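Local coordinates for luciferase-like monooxygenase (Streptomyces bottropensis, PDB 4US5), which probably acts as a flavin-dependent monooxygenase, putting one atom of molecular oxygen into an organic substrate, at residues S8-A13 with G311-I316; S28-R33 with D321-Y326. One frame throughout, in Å; residues are numbered along the deposited sequence. Where two conformers were deposited one is given.

Contact 1 of 2, residues S8-A13 with G311-I316; sequences SVVEQA and GVVSMI. With NA (sodium ion), chain R; NA (sodium ion), chain M; NA (sodium ion), chain L.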
loop_
_atom_site.group_PDB
_atom_site.type_symbol
_atom_site.label_atom_id
_atom_site.label_comp_id
_atom_site.label_asym_id
_atom_site.label_seq_id
_atom_site.Cartn_x
_atom_site.Cartn_y
_atom_site.Cartn_z
ATOM N N SER B 8 -21.180 -7.131 6.444
ATOM C CA SER B 8 -19.899 -6.706 5.932
ATOM C C SER B 8 -18.891 -7.852 6.163
ATOM O O SER B 8 -19.226 -8.892 6.773
ATOM C CB SER B 8 -19.425 -5.452 6.628
ATOM O OG SER B 8 -20.177 -4.345 6.167
ATOM N N VAL B 9 -17.698 -7.718 5.585
ATOM C CA VAL B 9 -16.669 -8.782 5.652
ATOM C C VAL B 9 -15.427 -8.193 6.326
ATOM O O VAL B 9 -15.050 -7.073 6.034
ATOM C CB VAL B 9 -16.254 -9.312 4.262
ATOM C CG1 VAL B 9 -15.213 -10.394 4.393
ATOM C CG2 VAL B 9 -17.450 -9.787 3.454
ATOM N N VAL B 10 -14.872 -8.933 7.284
ATOM C CA VAL B 10 -13.582 -8.629 7.883
ATOM C C VAL B 10 -12.678 -9.801 7.568
ATOM O O VAL B 10 -12.962 -10.949 7.960
ATOM C CB VAL B 10 -13.718 -8.372 9.407
ATOM C CG1 VAL B 10 -12.381 -8.038 10.027
ATOM C CG2 VAL B 10 -14.713 -7.236 9.664
ATOM N N GLU B 11 -11.603 -9.519 6.835
ATOM C CA GLU B 11 -10.763 -10.509 6.243
ATOM C C GLU B 11 -9.356 -10.442 6.852
ATOM O O GLU B 11 -8.627 -9.478 6.646
ATOM C CB GLU B 11 -10.703 -10.281 4.725
ATOM C CG GLU B 11 -9.562 -11.022 3.978
ATOM C CD GLU B 11 -9.726 -12.528 3.965
ATOM O OE1 GLU B 11 -9.852 -13.152 5.040
ATOM O OE2 GLU B 11 -9.735 -13.109 2.857
ATOM N N GLN B 12 -8.983 -11.481 7.586
ATOM C CA GLN B 12 -7.619 -11.596 8.101
ATOM C C GLN B 12 -6.712 -12.451 7.197
ATOM O O GLN B 12 -5.512 -12.525 7.403
ATOM C CB GLN B 12 -7.655 -12.101 9.539
ATOM C CG GLN B 12 -7.832 -13.585 9.710
ATOM C CD GLN B 12 -9.233 -14.112 9.454
ATOM O OE1 GLN B 12 -10.003 -13.581 8.643
ATOM N NE2 GLN B 12 -9.523 -15.246 10.051
ATOM N N ALA B 13 -7.305 -13.019 6.146
ATOM C CA ALA B 13 -6.557 -13.802 5.144
ATOM C C ALA B 13 -5.809 -14.986 5.760
ATOM O O ALA B 13 -4.584 -15.070 5.702
ATOM C CB ALA B 13 -5.631 -12.920 4.349
ATOM N N GLY B 311 -19.794 -7.325 10.979
ATOM C CA GLY B 311 -18.515 -7.584 10.290
ATOM C C GLY B 311 -18.140 -9.074 10.396
ATOM O O GLY B 311 -17.766 -9.577 11.458
ATOM N N VAL B 312 -18.304 -9.792 9.309
ATOM C CA VAL B 312 -18.291 -11.246 9.355
ATOM C C VAL B 312 -16.931 -11.782 9.044
ATOM O O VAL B 312 -16.423 -11.661 7.890
ATOM C CB VAL B 312 -19.317 -11.868 8.398
ATOM C CG1 VAL B 312 -19.269 -13.387 8.436
ATOM C CG2 VAL B 312 -20.739 -11.361 8.725
ATOM N N VAL B 313 -16.359 -12.414 10.048
ATOM C CA VAL B 313 -15.031 -12.994 10.007
ATOM C C VAL B 313 -15.244 -14.501 9.837
ATOM O O VAL B 313 -16.252 -15.073 10.311
ATOM C CB VAL B 313 -14.289 -12.732 11.345
ATOM C CG1 VAL B 313 -12.914 -13.337 11.364
ATOM C CG2 VAL B 313 -14.206 -11.244 11.637
ATOM N N SER B 314 -14.292 -15.158 9.181
ATOM C CA SER B 314 -14.334 -16.596 9.038
ATOM C C SER B 314 -12.946 -17.241 9.203
ATOM O O SER B 314 -11.911 -16.629 8.901
ATOM C CB SER B 314 -14.981 -16.972 7.711
ATOM O OG SER B 314 -14.300 -16.354 6.613
HETATM N N MSE B 315 -12.946 -18.474 9.704
HETATM C CA MSE B 315 -11.734 -19.281 9.845
HETATM C C MSE B 315 -12.064 -20.624 9.241
HETATM O O MSE B 315 -12.200 -21.609 9.944
HETATM C CB MSE B 315 -11.370 -19.412 11.309
HETATM C CG MSE B 315 -10.594 -18.205 11.831
HETATM SE SE MSE B 315 -11.811 -16.766 12.316
HETATM C CE MSE B 315 -10.595 -15.637 13.365
ATOM N N ILE B 316 -12.198 -20.655 7.913
ATOM C CA ILE B 316 -12.686 -21.806 7.184
ATOM C C ILE B 316 -11.559 -22.294 6.265
ATOM O O ILE B 316 -10.915 -21.500 5.570
ATOM C CB ILE B 316 -13.954 -21.447 6.381
ATOM C CG1 ILE B 316 -15.129 -21.184 7.348
ATOM C CG2 ILE B 316 -14.314 -22.535 5.409
ATOM C CD1 ILE B 316 -16.399 -20.645 6.704
HETATM NA NA NA R . -12.398 -13.546 7.690
HETATM NA NA NA M . -11.782 -18.225 6.446
HETATM NA NA NA L . -8.087 -15.292 2.256
HETATM O O HOH W 1 -10.144 -19.040 4.512
HETATM O O HOH W 2 -7.850 -18.002 3.300
#

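Contact 2 of 2, residues S28-R33 with D321-Y326; sequences SIELAR and DRLRSY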
loop_
_atom_site.group_PDB
_atom_site.type_symbol
_atom_site.label_atom_id
_atom_site.label_comp_id
_atom_site.label_asym_id
_atom_site.label_seq_id
_atom_site.Cartn_x
_atom_site.Cartn_y
_atom_site.Cartn_z
ATOM N N SER B 28 -8.855 -13.770 -1.016
ATOM C CA SER B 28 -9.414 -12.509 -0.464
ATOM C C SER B 28 -10.048 -11.718 -1.519
ATOM O O SER B 28 -11.161 -11.190 -1.371
ATOM C CB SER B 28 -8.315 -11.656 0.200
ATOM O OG SER B 28 -7.809 -12.302 1.340
ATOM N N ILE B 29 -9.373 -11.638 -2.651
ATOM C CA ILE B 29 -9.930 -10.927 -3.797
ATOM C C ILE B 29 -11.230 -11.550 -4.313
ATOM O O ILE B 29 -12.213 -10.840 -4.574
ATOM C CB ILE B 29 -8.872 -10.872 -4.933
ATOM C CG1 ILE B 29 -7.676 -10.057 -4.465
ATOM C CG2 ILE B 29 -9.456 -10.283 -6.202
ATOM C CD1 ILE B 29 -6.430 -10.200 -5.337
ATOM N N GLU B 30 -11.243 -12.876 -4.417
ATOM C CA GLU B 30 -12.419 -13.603 -4.823
ATOM C C GLU B 30 -13.601 -13.372 -3.867
ATOM O O GLU B 30 -14.751 -13.103 -4.296
ATOM C CB GLU B 30 -12.140 -15.101 -4.868
ATOM C CG GLU B 30 -13.264 -15.850 -5.570
ATOM C CD GLU B 30 -13.006 -17.339 -5.765
ATOM O OE1 GLU B 30 -12.047 -17.895 -5.148
ATOM O OE2 GLU B 30 -13.816 -17.957 -6.530
ATOM N N LEU B 31 -13.315 -13.390 -2.589
ATOM C CA LEU B 31 -14.358 -13.137 -1.586
ATOM C C LEU B 31 -14.866 -11.716 -1.675
ATOM O O LEU B 31 -16.076 -11.471 -1.579
ATOM C CB LEU B 31 -13.869 -13.466 -0.190
ATOM C CG LEU B 31 -14.843 -13.195 0.939
ATOM C CD1 LEU B 31 -16.123 -13.999 0.780
ATOM C CD2 LEU B 31 -14.176 -13.491 2.283
ATOM N N ALA B 32 -13.971 -10.755 -1.883
ATOM C CA ALA B 32 -14.381 -9.371 -2.017
ATOM C C ALA B 32 -15.282 -9.129 -3.250
ATOM O O ALA B 32 -16.239 -8.406 -3.165
ATOM C CB ALA B 32 -13.173 -8.466 -2.089
ATOM N N ARG B 33 -14.937 -9.742 -4.376
ATOM C CA ARG B 33 -15.777 -9.649 -5.578
ATOM C C ARG B 33 -17.175 -10.238 -5.308
ATOM O O ARG B 33 -18.198 -9.630 -5.645
ATOM C CB ARG B 33 -15.127 -10.380 -6.738
ATOM C CG ARG B 33 -13.897 -9.707 -7.329
ATOM C CD ARG B 33 -13.494 -10.588 -8.522
ATOM N NE ARG B 33 -12.238 -10.253 -9.154
ATOM C CZ ARG B 33 -11.188 -11.059 -9.196
ATOM N NH1 ARG B 33 -11.221 -12.245 -8.593
ATOM N NH2 ARG B 33 -10.093 -10.661 -9.823
ATOM N N ASP B 321 -16.186 -23.950 0.763
ATOM C CA ASP B 321 -17.001 -23.880 1.969
ATOM C C ASP B 321 -17.164 -22.412 2.425
ATOM O O ASP B 321 -18.217 -22.004 2.921
ATOM C CB ASP B 321 -16.375 -24.704 3.099
ATOM C CG ASP B 321 -16.468 -26.206 2.856
ATOM O OD1 ASP B 321 -17.300 -26.618 2.004
ATOM O OD2 ASP B 321 -15.714 -26.935 3.521
ATOM N N ARG B 322 -16.097 -21.648 2.319
ATOM C CA ARG B 322 -16.116 -20.288 2.780
ATOM C C ARG B 322 -17.046 -19.410 1.958
ATOM O O ARG B 322 -17.848 -18.665 2.495
ATOM C CB ARG B 322 -14.713 -19.720 2.751
ATOM C CG ARG B 322 -14.611 -18.379 3.444
ATOM C CD ARG B 322 -13.291 -17.689 3.141
ATOM N NE ARG B 322 -13.029 -16.682 4.149
ATOM C CZ ARG B 322 -12.035 -15.791 4.073
ATOM N NH1 ARG B 322 -11.219 -15.777 3.039
ATOM N NH2 ARG B 322 -11.864 -14.933 5.063
ATOM N N LEU B 323 -16.908 -19.462 0.630
ATOM C CA LEU B 323 -17.777 -18.712 -0.237
ATOM C C LEU B 323 -19.252 -19.073 -0.010
ATOM O O LEU B 323 -20.107 -18.186 0.074
ATOM C CB LEU B 323 -17.393 -18.919 -1.714
ATOM C CG LEU B 323 -16.030 -18.382 -2.102
ATOM C CD1 LEU B 323 -15.690 -18.726 -3.524
ATOM C CD2 LEU B 323 -15.917 -16.882 -1.887
ATOM N N ARG B 324 -19.508 -20.358 0.192
ATOM C CA ARG B 324 -20.861 -20.831 0.517
ATOM C C ARG B 324 -21.416 -20.149 1.761
ATOM O O ARG B 324 -22.582 -19.726 1.780
ATOM C CB ARG B 324 -20.948 -22.381 0.686
ATOM C CG ARG B 324 -21.299 -23.114 -0.612
ATOM C CD ARG B 324 -21.579 -24.599 -0.462
ATOM N NE ARG B 324 -20.399 -25.337 -0.058
ATOM C CZ ARG B 324 -19.511 -25.867 -0.904
ATOM N NH1 ARG B 324 -19.687 -25.779 -2.222
ATOM N NH2 ARG B 324 -18.469 -26.528 -0.430
ATOM N N SER B 325 -20.599 -20.092 2.802
ATOM C CA SER B 325 -21.006 -19.463 4.062
ATOM C C SER B 325 -21.462 -18.037 3.837
ATOM O O SER B 325 -22.564 -17.649 4.251
ATOM C CB SER B 325 -19.873 -19.570 5.115
ATOM O OG SER B 325 -20.291 -19.036 6.378
ATOM N N TYR B 326 -20.677 -17.246 3.083
ATOM C CA TYR B 326 -21.034 -15.892 2.830
ATOM C C TYR B 326 -22.247 -15.729 1.908
ATOM O O TYR B 326 -22.999 -14.778 2.047
ATOM C CB TYR B 326 -19.800 -15.078 2.306
ATOM C CG TYR B 326 -18.808 -14.756 3.385
ATOM C CD1 TYR B 326 -17.781 -15.622 3.690
ATOM C CD2 TYR B 326 -18.876 -13.555 4.104
ATOM C CE1 TYR B 326 -16.852 -15.336 4.696
ATOM C CE2 TYR B 326 -17.951 -13.273 5.115
ATOM C CZ TYR B 326 -16.951 -14.169 5.403
ATOM O OH TYR B 326 -15.984 -13.850 6.382
#

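Contact 1 of 2, residues S8-A13 with G311-I316
Backbone hydrogen bonds join the two strands in parallel, at an angle of 43° between their directions. Val312 straddles the pairing: its N gives a hydrogen bond to Ser8 O at 2.8 Å, and its O takes one from Val10 N at 3.2 Å. Both donors stand well above the plane of the carbonyl they meet. One step further on, the place of another such bond is taken by a CA-H...O contact, Val313 CA to Val10 O at 3.6 Å.

Apolar contact gathers round Val10. Its CB meets Val313 CG2 at 3.7 Å as the two side chains cross obliquely, while its CG2 lies against Gly311 CA at 3.9 Å; a side-chain carbon on Gly311 would run into that methyl.

Polar contact takes over where the strands end. Gln12 bends at chi2 (-75°), and its amide reaches back across the gap. NE2 points, nearly in the amide plane, at Ser314 O 3.0 Å away, with the CE end of selenomethionine Met315 beside it. OE1 binds a sodium ion at 2.6 Å, and Val10 O binds the same ion at 2.7 Å. An alanine in place of Gln12 would remove both amide ends and would probably loosen this sodium site and the tie to Ser314.

Strands 6-11 and 309-313 are the first and last of a TIM barrel, so their pairing closes it. Strand 42-45 flanks 6-11, strand 221-229 flanks 309-313, and helix 319-332 packs over Val9 and Val312.

Contact 2 of 2, residues S28-R33 with D321-Y326
Leu31 carries this contact with the two prongs of its fork. CG is anti to the backbone N (chi1 178°), which drives the side chain across the gap between two helices that run nearly parallel, 22° apart. CD1 sits over one face of the Tyr326 ring, displaced toward the rim on the CD1 side of the ring, and makes a CH-pi contact 4.0 Å from the ring centroid. CD2 rests on the flat Arg322 guanidinium, centred above it and 3.6 Å from CZ. The leucine side chain runs at about a right angle to those of Arg322 and Tyr326.

Leu323 comes in beside them: its CD2 touches Leu31 CD1 at 3.9 Å, and its CD1 lies against the Glu30 carboxylate, 3.6 Å from OE2. Glu30, extended beyond CG, crosses this leucine roughly at right angles, and its OE1 is hydrogen-bonded to Gln319 at the start of the partner helix.

Arg322 runs out straight from CG to NE; NE bonds to Ser314 OG and NH2 makes a salt bridge to Glu11. Tyr326 OH bonds to Val312 O. The polar tips of Arg322 and Tyr326 are therefore spent on the barrel strands and the loops after them. Between 28-33 and 321-326 the contact is by methyl groups, on each other, on the carboxylate, and over the faces of the ring and the guanidinium: dispersion contact, with a cation whose nitrogens are hydrogen-bonded elsewhere while one face takes a methyl.

The segments alternate along the chain: 8-13 of contact 1, 28-33 of contact 2, then, nearly 280 residues later, 311-316 and 321-326. Strand 6-11 leads into helix 21-38 and strand 309-313 into helix 319-332, so the first and last strand-helix units of the barrel meet twice, in the sheet at contact 1 and in the outer helical layer at contact 2. Their centres are 9 Å apart. Between the layers, Glu11 OE2 lies 2.6 Å from Ser28 OG, a probable hydrogen bond, and Ile316 CG2 packs on Arg322 N. The two ends of the barrel's chain thus meet in both layers, with buried polar groups and sodium ions gathered where the strands end.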